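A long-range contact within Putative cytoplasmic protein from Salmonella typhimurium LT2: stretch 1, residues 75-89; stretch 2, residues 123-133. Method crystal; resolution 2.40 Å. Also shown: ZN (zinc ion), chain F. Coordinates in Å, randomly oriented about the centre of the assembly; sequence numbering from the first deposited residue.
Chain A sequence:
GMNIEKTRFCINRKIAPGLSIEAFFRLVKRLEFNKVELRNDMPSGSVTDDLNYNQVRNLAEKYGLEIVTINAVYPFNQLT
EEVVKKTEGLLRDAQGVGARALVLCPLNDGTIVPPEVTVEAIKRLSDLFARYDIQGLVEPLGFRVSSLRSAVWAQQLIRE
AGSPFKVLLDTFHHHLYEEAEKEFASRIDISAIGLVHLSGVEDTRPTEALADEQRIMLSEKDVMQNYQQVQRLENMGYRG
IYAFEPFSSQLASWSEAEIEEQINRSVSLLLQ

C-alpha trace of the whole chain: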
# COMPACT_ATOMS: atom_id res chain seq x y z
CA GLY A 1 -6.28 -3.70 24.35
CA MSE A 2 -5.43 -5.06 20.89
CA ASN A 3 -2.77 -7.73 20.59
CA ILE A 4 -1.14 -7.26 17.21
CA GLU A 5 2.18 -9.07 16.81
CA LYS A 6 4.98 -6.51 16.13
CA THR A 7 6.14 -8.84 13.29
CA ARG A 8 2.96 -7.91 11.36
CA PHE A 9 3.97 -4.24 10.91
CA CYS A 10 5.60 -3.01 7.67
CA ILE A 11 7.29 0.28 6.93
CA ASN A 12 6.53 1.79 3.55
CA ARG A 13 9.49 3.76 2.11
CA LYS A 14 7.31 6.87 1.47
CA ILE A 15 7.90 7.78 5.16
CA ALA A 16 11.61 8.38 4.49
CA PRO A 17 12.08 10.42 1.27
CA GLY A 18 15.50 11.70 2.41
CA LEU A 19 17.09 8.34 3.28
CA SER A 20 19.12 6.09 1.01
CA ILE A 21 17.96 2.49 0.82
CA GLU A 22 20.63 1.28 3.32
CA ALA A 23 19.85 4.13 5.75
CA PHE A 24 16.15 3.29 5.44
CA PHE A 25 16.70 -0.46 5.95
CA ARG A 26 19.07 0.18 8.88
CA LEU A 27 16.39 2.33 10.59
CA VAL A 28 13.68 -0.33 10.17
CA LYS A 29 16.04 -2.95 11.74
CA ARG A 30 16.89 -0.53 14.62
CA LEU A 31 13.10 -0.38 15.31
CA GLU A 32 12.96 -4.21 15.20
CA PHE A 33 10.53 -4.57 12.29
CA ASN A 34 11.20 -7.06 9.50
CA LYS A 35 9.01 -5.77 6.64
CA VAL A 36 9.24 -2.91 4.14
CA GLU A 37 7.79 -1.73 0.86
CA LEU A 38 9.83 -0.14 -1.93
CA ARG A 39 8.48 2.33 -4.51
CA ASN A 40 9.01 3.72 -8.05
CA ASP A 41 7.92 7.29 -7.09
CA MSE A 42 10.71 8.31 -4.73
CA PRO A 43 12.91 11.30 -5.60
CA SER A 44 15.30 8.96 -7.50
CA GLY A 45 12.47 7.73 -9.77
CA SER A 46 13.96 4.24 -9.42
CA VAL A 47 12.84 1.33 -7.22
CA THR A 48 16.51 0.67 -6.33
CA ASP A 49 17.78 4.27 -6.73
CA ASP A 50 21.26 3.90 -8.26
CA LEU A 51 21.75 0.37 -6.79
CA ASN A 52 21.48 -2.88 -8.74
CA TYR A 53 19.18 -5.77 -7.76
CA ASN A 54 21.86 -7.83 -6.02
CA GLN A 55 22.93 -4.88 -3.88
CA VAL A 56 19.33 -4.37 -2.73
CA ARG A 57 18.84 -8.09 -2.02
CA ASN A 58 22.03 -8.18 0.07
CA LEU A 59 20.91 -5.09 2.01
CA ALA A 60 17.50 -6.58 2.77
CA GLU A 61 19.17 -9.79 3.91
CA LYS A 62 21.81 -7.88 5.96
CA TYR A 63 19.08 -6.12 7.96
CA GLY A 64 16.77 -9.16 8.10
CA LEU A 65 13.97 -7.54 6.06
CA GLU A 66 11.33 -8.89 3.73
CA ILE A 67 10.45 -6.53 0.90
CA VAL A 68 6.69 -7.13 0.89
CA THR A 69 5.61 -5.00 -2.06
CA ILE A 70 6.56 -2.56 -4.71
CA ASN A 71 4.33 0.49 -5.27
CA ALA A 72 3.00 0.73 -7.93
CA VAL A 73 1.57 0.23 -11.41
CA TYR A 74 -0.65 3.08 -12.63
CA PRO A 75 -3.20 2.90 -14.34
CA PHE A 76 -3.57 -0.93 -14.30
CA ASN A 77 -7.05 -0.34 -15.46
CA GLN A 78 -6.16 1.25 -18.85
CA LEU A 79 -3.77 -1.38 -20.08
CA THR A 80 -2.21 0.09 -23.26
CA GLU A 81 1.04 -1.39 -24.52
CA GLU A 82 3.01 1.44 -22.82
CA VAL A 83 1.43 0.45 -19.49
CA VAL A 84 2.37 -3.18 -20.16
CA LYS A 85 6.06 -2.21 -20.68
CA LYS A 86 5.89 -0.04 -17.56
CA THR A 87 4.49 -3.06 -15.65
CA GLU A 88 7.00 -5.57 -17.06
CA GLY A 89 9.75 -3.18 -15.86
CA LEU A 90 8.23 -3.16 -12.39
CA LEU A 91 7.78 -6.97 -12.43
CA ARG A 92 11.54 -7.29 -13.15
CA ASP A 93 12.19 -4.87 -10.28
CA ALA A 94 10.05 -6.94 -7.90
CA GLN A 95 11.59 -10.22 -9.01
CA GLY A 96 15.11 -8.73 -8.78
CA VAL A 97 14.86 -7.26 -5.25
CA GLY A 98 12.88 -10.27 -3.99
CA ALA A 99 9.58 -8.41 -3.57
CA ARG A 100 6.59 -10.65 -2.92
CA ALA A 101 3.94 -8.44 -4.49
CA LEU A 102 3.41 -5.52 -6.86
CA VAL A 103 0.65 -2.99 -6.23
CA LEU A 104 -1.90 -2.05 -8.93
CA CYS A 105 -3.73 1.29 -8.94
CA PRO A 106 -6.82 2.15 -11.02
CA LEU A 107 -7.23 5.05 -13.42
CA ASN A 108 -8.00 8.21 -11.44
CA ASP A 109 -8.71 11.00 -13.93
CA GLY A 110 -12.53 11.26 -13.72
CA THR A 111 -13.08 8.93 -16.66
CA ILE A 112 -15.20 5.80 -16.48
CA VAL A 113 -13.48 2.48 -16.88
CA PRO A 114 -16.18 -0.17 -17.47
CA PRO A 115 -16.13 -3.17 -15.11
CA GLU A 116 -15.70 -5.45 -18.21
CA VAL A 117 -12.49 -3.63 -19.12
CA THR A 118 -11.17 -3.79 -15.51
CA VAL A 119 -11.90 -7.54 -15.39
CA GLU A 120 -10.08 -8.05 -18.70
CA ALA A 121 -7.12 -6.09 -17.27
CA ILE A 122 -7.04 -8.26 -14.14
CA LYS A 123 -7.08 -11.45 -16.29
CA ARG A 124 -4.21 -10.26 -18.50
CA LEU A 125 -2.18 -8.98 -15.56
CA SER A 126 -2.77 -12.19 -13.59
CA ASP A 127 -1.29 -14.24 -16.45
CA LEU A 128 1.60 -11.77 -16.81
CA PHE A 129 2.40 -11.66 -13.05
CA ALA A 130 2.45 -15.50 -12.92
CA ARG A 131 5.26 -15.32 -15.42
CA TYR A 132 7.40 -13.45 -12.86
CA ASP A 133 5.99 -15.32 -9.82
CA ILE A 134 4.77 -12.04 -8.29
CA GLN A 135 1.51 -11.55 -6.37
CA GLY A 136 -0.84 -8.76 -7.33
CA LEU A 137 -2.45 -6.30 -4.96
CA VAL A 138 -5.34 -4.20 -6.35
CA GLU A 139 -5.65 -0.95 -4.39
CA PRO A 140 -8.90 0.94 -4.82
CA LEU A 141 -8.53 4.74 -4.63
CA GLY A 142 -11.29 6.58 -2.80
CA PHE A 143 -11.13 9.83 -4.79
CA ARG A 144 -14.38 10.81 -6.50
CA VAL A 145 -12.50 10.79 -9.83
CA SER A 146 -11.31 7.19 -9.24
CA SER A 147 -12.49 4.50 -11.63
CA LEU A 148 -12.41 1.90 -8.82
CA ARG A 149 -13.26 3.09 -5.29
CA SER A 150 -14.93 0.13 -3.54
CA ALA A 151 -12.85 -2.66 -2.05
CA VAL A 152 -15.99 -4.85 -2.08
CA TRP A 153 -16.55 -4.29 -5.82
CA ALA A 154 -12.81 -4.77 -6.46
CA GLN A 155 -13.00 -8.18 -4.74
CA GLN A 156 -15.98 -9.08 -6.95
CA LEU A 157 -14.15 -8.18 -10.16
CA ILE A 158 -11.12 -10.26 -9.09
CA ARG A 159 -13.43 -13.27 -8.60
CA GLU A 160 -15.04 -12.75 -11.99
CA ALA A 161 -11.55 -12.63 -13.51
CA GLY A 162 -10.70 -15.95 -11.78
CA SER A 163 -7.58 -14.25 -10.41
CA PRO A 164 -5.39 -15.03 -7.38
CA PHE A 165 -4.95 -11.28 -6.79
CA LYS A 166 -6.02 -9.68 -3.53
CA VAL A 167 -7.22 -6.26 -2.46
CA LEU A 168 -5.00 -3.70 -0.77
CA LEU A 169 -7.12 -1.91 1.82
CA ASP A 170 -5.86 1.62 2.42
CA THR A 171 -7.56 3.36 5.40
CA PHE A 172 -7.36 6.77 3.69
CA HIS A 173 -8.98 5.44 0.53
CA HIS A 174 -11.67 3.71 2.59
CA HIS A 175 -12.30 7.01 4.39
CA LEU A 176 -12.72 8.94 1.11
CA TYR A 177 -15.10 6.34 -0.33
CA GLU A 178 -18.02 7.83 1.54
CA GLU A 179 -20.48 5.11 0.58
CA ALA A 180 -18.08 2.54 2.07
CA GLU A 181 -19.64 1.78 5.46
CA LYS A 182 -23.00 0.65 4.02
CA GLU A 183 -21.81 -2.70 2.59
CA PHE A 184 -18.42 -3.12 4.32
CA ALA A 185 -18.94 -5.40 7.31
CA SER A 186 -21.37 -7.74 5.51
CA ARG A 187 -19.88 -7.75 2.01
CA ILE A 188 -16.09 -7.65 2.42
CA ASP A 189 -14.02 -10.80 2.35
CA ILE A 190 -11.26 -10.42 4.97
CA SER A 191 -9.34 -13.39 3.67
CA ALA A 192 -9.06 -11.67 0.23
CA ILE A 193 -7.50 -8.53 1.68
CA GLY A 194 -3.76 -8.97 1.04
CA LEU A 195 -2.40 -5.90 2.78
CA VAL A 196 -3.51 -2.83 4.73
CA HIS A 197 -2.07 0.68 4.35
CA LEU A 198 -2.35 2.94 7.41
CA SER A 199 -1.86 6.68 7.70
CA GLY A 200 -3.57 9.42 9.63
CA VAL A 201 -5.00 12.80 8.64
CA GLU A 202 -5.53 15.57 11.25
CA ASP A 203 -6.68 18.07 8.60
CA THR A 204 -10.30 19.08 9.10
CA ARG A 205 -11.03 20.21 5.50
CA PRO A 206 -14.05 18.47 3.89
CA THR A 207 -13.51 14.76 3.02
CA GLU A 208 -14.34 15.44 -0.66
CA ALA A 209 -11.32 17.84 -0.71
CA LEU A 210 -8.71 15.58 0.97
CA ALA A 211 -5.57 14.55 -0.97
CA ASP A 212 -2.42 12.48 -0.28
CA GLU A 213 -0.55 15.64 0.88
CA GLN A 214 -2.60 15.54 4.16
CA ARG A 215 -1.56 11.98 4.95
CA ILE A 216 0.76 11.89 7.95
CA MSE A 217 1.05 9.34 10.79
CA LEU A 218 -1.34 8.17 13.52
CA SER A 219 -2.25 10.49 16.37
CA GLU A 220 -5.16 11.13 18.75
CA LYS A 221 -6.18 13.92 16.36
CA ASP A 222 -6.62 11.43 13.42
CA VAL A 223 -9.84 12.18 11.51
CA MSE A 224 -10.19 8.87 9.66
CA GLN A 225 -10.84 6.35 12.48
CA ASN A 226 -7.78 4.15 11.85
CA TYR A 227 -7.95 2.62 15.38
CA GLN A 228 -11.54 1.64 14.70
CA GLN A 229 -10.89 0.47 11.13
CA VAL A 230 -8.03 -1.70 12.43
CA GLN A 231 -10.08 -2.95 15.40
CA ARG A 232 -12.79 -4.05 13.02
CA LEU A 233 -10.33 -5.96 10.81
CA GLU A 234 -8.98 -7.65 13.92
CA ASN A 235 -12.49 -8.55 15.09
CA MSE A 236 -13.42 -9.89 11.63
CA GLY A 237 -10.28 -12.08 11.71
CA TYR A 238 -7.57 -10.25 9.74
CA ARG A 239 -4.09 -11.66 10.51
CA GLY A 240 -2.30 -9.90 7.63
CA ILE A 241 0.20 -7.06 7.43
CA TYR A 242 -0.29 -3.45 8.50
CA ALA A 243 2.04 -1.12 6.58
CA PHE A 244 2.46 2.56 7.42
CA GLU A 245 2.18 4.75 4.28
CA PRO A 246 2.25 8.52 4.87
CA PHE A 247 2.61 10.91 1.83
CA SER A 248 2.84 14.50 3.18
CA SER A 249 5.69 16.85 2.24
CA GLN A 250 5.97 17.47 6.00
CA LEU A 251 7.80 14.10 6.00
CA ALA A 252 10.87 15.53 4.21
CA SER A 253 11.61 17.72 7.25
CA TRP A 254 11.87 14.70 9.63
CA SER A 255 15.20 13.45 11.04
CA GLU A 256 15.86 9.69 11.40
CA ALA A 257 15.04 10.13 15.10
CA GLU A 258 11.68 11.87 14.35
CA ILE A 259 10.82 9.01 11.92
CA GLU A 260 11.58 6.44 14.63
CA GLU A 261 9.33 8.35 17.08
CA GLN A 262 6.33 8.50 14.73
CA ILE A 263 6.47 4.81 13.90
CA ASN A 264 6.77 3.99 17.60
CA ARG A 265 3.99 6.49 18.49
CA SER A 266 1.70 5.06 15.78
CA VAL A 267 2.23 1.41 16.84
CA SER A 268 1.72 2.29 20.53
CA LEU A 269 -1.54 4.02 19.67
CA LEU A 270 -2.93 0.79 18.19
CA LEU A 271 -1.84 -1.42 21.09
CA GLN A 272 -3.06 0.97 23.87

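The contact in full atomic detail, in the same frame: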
# COMPACT_ATOMS: atom_id res chain seq x y z
N PRO A 75 -1.90 3.47 -14.75
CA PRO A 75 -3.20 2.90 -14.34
C PRO A 75 -3.38 1.46 -14.84
O PRO A 75 -3.41 1.23 -16.05
CB PRO A 75 -4.22 3.86 -14.98
CG PRO A 75 -3.52 4.37 -16.23
CD PRO A 75 -2.03 4.17 -16.04
N PHE A 76 -3.51 0.51 -13.92
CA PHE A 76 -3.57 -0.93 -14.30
C PHE A 76 -4.77 -1.21 -15.18
O PHE A 76 -4.82 -2.16 -15.96
CB PHE A 76 -3.58 -1.84 -13.05
CG PHE A 76 -4.95 -2.10 -12.47
CD1 PHE A 76 -5.72 -3.17 -12.91
CD2 PHE A 76 -5.45 -1.31 -11.43
CE1 PHE A 76 -6.97 -3.43 -12.34
CE2 PHE A 76 -6.69 -1.56 -10.85
CZ PHE A 76 -7.46 -2.63 -11.32
N ASN A 77 -5.71 -0.32 -14.99
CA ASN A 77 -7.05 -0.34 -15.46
C ASN A 77 -7.20 0.02 -16.96
O ASN A 77 -8.21 -0.24 -17.57
CB ASN A 77 -7.73 0.78 -14.61
CG ASN A 77 -9.03 0.37 -14.09
OD1 ASN A 77 -9.50 -0.73 -14.37
ND2 ASN A 77 -9.63 1.25 -13.33
N GLN A 78 -6.18 0.70 -17.49
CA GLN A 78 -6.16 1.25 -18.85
C GLN A 78 -4.91 0.71 -19.52
O GLN A 78 -3.92 1.43 -19.76
CB GLN A 78 -6.13 2.78 -18.78
CG GLN A 78 -6.01 3.49 -20.13
CD GLN A 78 -6.67 4.85 -20.11
OE1 GLN A 78 -5.99 5.89 -20.11
NE2 GLN A 78 -8.03 4.86 -20.04
N LEU A 79 -4.96 -0.58 -19.81
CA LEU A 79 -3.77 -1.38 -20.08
C LEU A 79 -3.33 -1.31 -21.56
O LEU A 79 -3.45 -2.29 -22.32
CB LEU A 79 -4.05 -2.83 -19.63
CG LEU A 79 -2.92 -3.80 -19.26
CD1 LEU A 79 -2.07 -3.25 -18.12
CD2 LEU A 79 -3.52 -5.17 -18.88
N THR A 80 -2.81 -0.14 -21.94
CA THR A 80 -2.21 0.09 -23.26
C THR A 80 -0.86 -0.61 -23.27
O THR A 80 -0.40 -1.08 -22.24
CB THR A 80 -1.98 1.59 -23.56
OG1 THR A 80 -1.00 2.13 -22.67
CG2 THR A 80 -3.27 2.39 -23.41
N GLU A 81 -0.22 -0.66 -24.43
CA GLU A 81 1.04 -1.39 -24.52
C GLU A 81 2.21 -0.62 -23.87
O GLU A 81 3.23 -1.21 -23.54
CB GLU A 81 1.35 -1.80 -25.97
CG GLU A 81 0.24 -2.68 -26.64
CD GLU A 81 0.05 -4.10 -26.02
OE1 GLU A 81 0.99 -4.64 -25.39
OE2 GLU A 81 -1.06 -4.67 -26.20
N GLU A 82 2.04 0.69 -23.63
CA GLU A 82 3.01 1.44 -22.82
C GLU A 82 2.91 1.01 -21.36
O GLU A 82 3.92 0.77 -20.71
CB GLU A 82 2.80 2.97 -22.95
N VAL A 83 1.68 0.91 -20.85
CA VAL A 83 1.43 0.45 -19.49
C VAL A 83 1.93 -1.00 -19.23
O VAL A 83 2.35 -1.35 -18.12
CB VAL A 83 -0.09 0.57 -19.12
CG1 VAL A 83 -0.36 0.04 -17.69
CG2 VAL A 83 -0.55 2.01 -19.20
N VAL A 84 1.86 -1.84 -20.26
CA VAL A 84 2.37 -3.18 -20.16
C VAL A 84 3.91 -3.14 -20.01
O VAL A 84 4.45 -3.78 -19.13
CB VAL A 84 1.89 -4.04 -21.35
CG1 VAL A 84 2.51 -5.45 -21.30
CG2 VAL A 84 0.36 -4.14 -21.37
N LYS A 85 4.60 -2.37 -20.84
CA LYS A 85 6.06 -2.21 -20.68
C LYS A 85 6.40 -1.67 -19.30
O LYS A 85 7.29 -2.17 -18.63
CB LYS A 85 6.66 -1.27 -21.74
CG LYS A 85 7.12 -1.96 -23.03
N LYS A 86 5.67 -0.65 -18.88
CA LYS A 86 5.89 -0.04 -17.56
C LYS A 86 5.69 -1.07 -16.45
O LYS A 86 6.40 -1.02 -15.43
CB LYS A 86 4.95 1.16 -17.37
CG LYS A 86 5.35 2.17 -16.28
CD LYS A 86 4.30 3.31 -16.16
N THR A 87 4.75 -2.00 -16.63
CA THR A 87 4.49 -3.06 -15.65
C THR A 87 5.55 -4.16 -15.70
O THR A 87 6.03 -4.58 -14.65
CB THR A 87 3.10 -3.72 -15.81
OG1 THR A 87 2.08 -2.73 -15.71
CG2 THR A 87 2.88 -4.75 -14.69
N GLU A 88 5.90 -4.61 -16.90
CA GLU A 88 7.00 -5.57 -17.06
C GLU A 88 8.31 -5.08 -16.39
O GLU A 88 9.06 -5.86 -15.78
CB GLU A 88 7.25 -5.84 -18.55
CG GLU A 88 6.10 -6.56 -19.30
CD GLU A 88 6.37 -6.77 -20.79
OE1 GLU A 88 7.18 -5.99 -21.35
OE2 GLU A 88 5.78 -7.71 -21.40
N GLY A 89 8.59 -3.78 -16.51
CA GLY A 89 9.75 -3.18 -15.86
C GLY A 89 9.66 -3.29 -14.36
O GLY A 89 10.65 -3.58 -13.71
N LYS A 123 -7.41 -10.15 -15.65
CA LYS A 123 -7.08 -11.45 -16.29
C LYS A 123 -5.70 -11.42 -16.93
O LYS A 123 -4.88 -12.30 -16.70
CB LYS A 123 -8.12 -11.86 -17.35
CG LYS A 123 -9.46 -12.39 -16.80
CD LYS A 123 -10.45 -12.70 -17.93
CE LYS A 123 -11.74 -13.41 -17.43
NZ LYS A 123 -12.95 -13.21 -18.31
N ARG A 124 -5.48 -10.41 -17.78
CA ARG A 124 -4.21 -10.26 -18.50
C ARG A 124 -3.03 -10.07 -17.55
O ARG A 124 -1.95 -10.65 -17.74
CB ARG A 124 -4.28 -9.05 -19.45
CG ARG A 124 -2.95 -8.84 -20.20
CD ARG A 124 -3.05 -7.89 -21.38
NE ARG A 124 -1.82 -7.92 -22.17
CZ ARG A 124 -1.43 -6.99 -23.04
NH1 ARG A 124 -2.17 -5.89 -23.25
NH2 ARG A 124 -0.28 -7.14 -23.70
N LEU A 125 -3.21 -9.22 -16.55
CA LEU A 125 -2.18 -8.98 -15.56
C LEU A 125 -1.94 -10.19 -14.68
O LEU A 125 -0.83 -10.38 -14.23
CB LEU A 125 -2.49 -7.75 -14.69
CG LEU A 125 -2.38 -6.38 -15.37
CD1 LEU A 125 -3.10 -5.32 -14.57
CD2 LEU A 125 -0.94 -5.98 -15.58
N SER A 126 -2.96 -10.99 -14.41
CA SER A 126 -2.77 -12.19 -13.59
C SER A 126 -1.85 -13.19 -14.31
O SER A 126 -0.88 -13.70 -13.73
CB SER A 126 -4.11 -12.82 -13.20
OG SER A 126 -4.75 -11.97 -12.27
N ASP A 127 -2.15 -13.42 -15.58
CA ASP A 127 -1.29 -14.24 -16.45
C ASP A 127 0.15 -13.70 -16.51
O ASP A 127 1.11 -14.46 -16.40
CB ASP A 127 -1.87 -14.29 -17.85
CG ASP A 127 -3.14 -15.06 -17.91
OD1 ASP A 127 -3.47 -15.65 -16.86
OD2 ASP A 127 -3.82 -15.06 -18.98
N LEU A 128 0.29 -12.40 -16.71
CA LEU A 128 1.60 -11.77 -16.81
C LEU A 128 2.43 -11.86 -15.51
O LEU A 128 3.63 -12.15 -15.54
CB LEU A 128 1.45 -10.29 -17.21
CG LEU A 128 2.76 -9.52 -17.42
CD1 LEU A 128 3.52 -10.07 -18.63
CD2 LEU A 128 2.53 -8.04 -17.55
N PHE A 129 1.77 -11.58 -14.38
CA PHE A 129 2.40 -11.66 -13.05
C PHE A 129 2.89 -13.08 -12.74
O PHE A 129 3.95 -13.26 -12.15
CB PHE A 129 1.42 -11.21 -11.95
CG PHE A 129 1.38 -9.71 -11.71
CD1 PHE A 129 1.24 -8.81 -12.76
CD2 PHE A 129 1.41 -9.21 -10.41
CE1 PHE A 129 1.18 -7.45 -12.53
CE2 PHE A 129 1.34 -7.85 -10.17
CZ PHE A 129 1.23 -6.97 -11.21
N ALA A 130 2.11 -14.09 -13.14
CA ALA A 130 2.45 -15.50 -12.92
C ALA A 130 3.79 -15.86 -13.54
O ALA A 130 4.55 -16.73 -13.07
CB ALA A 130 1.38 -16.40 -13.51
N ARG A 131 4.05 -15.16 -14.64
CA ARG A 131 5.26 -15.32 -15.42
C ARG A 131 6.52 -14.79 -14.72
O ARG A 131 7.65 -15.08 -15.14
CB ARG A 131 5.08 -14.54 -16.74
CG ARG A 131 5.66 -15.19 -17.93
CD ARG A 131 4.71 -15.12 -19.11
NE ARG A 131 3.65 -16.10 -18.97
CZ ARG A 131 2.49 -16.03 -19.60
NH1 ARG A 131 2.24 -15.04 -20.42
NH2 ARG A 131 1.57 -16.93 -19.39
N TYR A 132 6.31 -13.97 -13.69
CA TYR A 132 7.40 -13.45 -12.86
C TYR A 132 7.30 -14.00 -11.44
O TYR A 132 8.11 -13.65 -10.58
CB TYR A 132 7.40 -11.91 -12.80
CG TYR A 132 7.78 -11.23 -14.10
CD1 TYR A 132 6.88 -11.15 -15.16
CD2 TYR A 132 9.03 -10.68 -14.27
CE1 TYR A 132 7.24 -10.55 -16.36
CE2 TYR A 132 9.40 -10.06 -15.46
CZ TYR A 132 8.51 -10.01 -16.50
OH TYR A 132 8.91 -9.41 -17.68
N ASP A 133 6.31 -14.85 -11.18
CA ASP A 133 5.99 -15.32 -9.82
C ASP A 133 5.83 -14.19 -8.79
O ASP A 133 6.36 -14.26 -7.70
CB ASP A 133 6.98 -16.37 -9.31
CG ASP A 133 6.47 -17.12 -8.07
OD1 ASP A 133 5.24 -17.35 -8.00
OD2 ASP A 133 7.27 -17.47 -7.17
ZN ZN F . -5.80 -15.68 -19.00
O HOH W 1 7.12 -10.07 -19.89

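The only direct hydrogen bonds between the two stretches join Arg124 to Glu81. Arg124 NH2 donates to Glu81 OE1 at 3.3 Å with an N-H...O angle of 165°, nearly linear though long; Arg124 NH1 donates to Glu81 OE2 at 3.4 Å and 148°, a weak bond. OE1 lies at the edge of the guanidinium near its plane, where the N-H bonds point. The opposite charges make this a salt bridge, but its lengths and exposed setting suggest a loose one. Arg124 reaches it with chi1, chi2 and chi3 all t, whereas the CA-to-CB bond of Glu81 points sideways and its m, m rotamer brings the carboxylate nearer. The extended arginine is also packed along its length: Val84 CG2 lies over one face of the guanidinium, 3.6 Å from Arg124 NH1, and Leu79 CD2 is 3.7 Å from Arg124 CD.

A second polar link runs through water 1. It donates a weak bond to Glu88 OE2 at 3.1 Å and lies 2.9 Å from Tyr132 OH. The two residues also approach directly, but Glu88 O to Tyr132 OH is 4.0 Å, too long for a hydrogen bond.

Several other polar groups are satisfied within their own stretch, while Asn77 OD1 is bonded elsewhere in the structure. Thr87 OG1 donates to Val83 O at 2.8 Å, an acceptor that also takes Thr87 N at 2.9 Å. With its hydroxyl turned back to its own helix, Thr87 offers a methyl to the other: Thr87 CG2 is 3.9 Å from Phe129 CE1 and 4.1 Å from Leu125 CD2. Thr80 OG1 caps the start of helix 81-89 by accepting from Val83 N at 3.5 Å, a weak bond despite its 170° angle. Beyond the second helix, Asp133 has positive phi (51°) and forms part of a Schellman motif; Asp133 N donates to Ala130 O at 3.2 Å. Asp127 points its carboxylate elsewhere, with OD2 2.1 Å from the zinc ion ZN.

The apolar packing centres on Leu125. Its CD1 meets the edge of the Phe76 ring, 3.8 Å from Phe76 CD1, and its CG is 3.9 Å from Leu79 CD2. Farther along, Leu128 CD2 lies 4.2 Å from Glu88 CG, so the aliphatic part of that glutamate joins the packing. The helix axes, inclined at 33°, approach no closer than 11.3 Å, leaving side chains to bridge the gap; the contact buries 531 Å² in all.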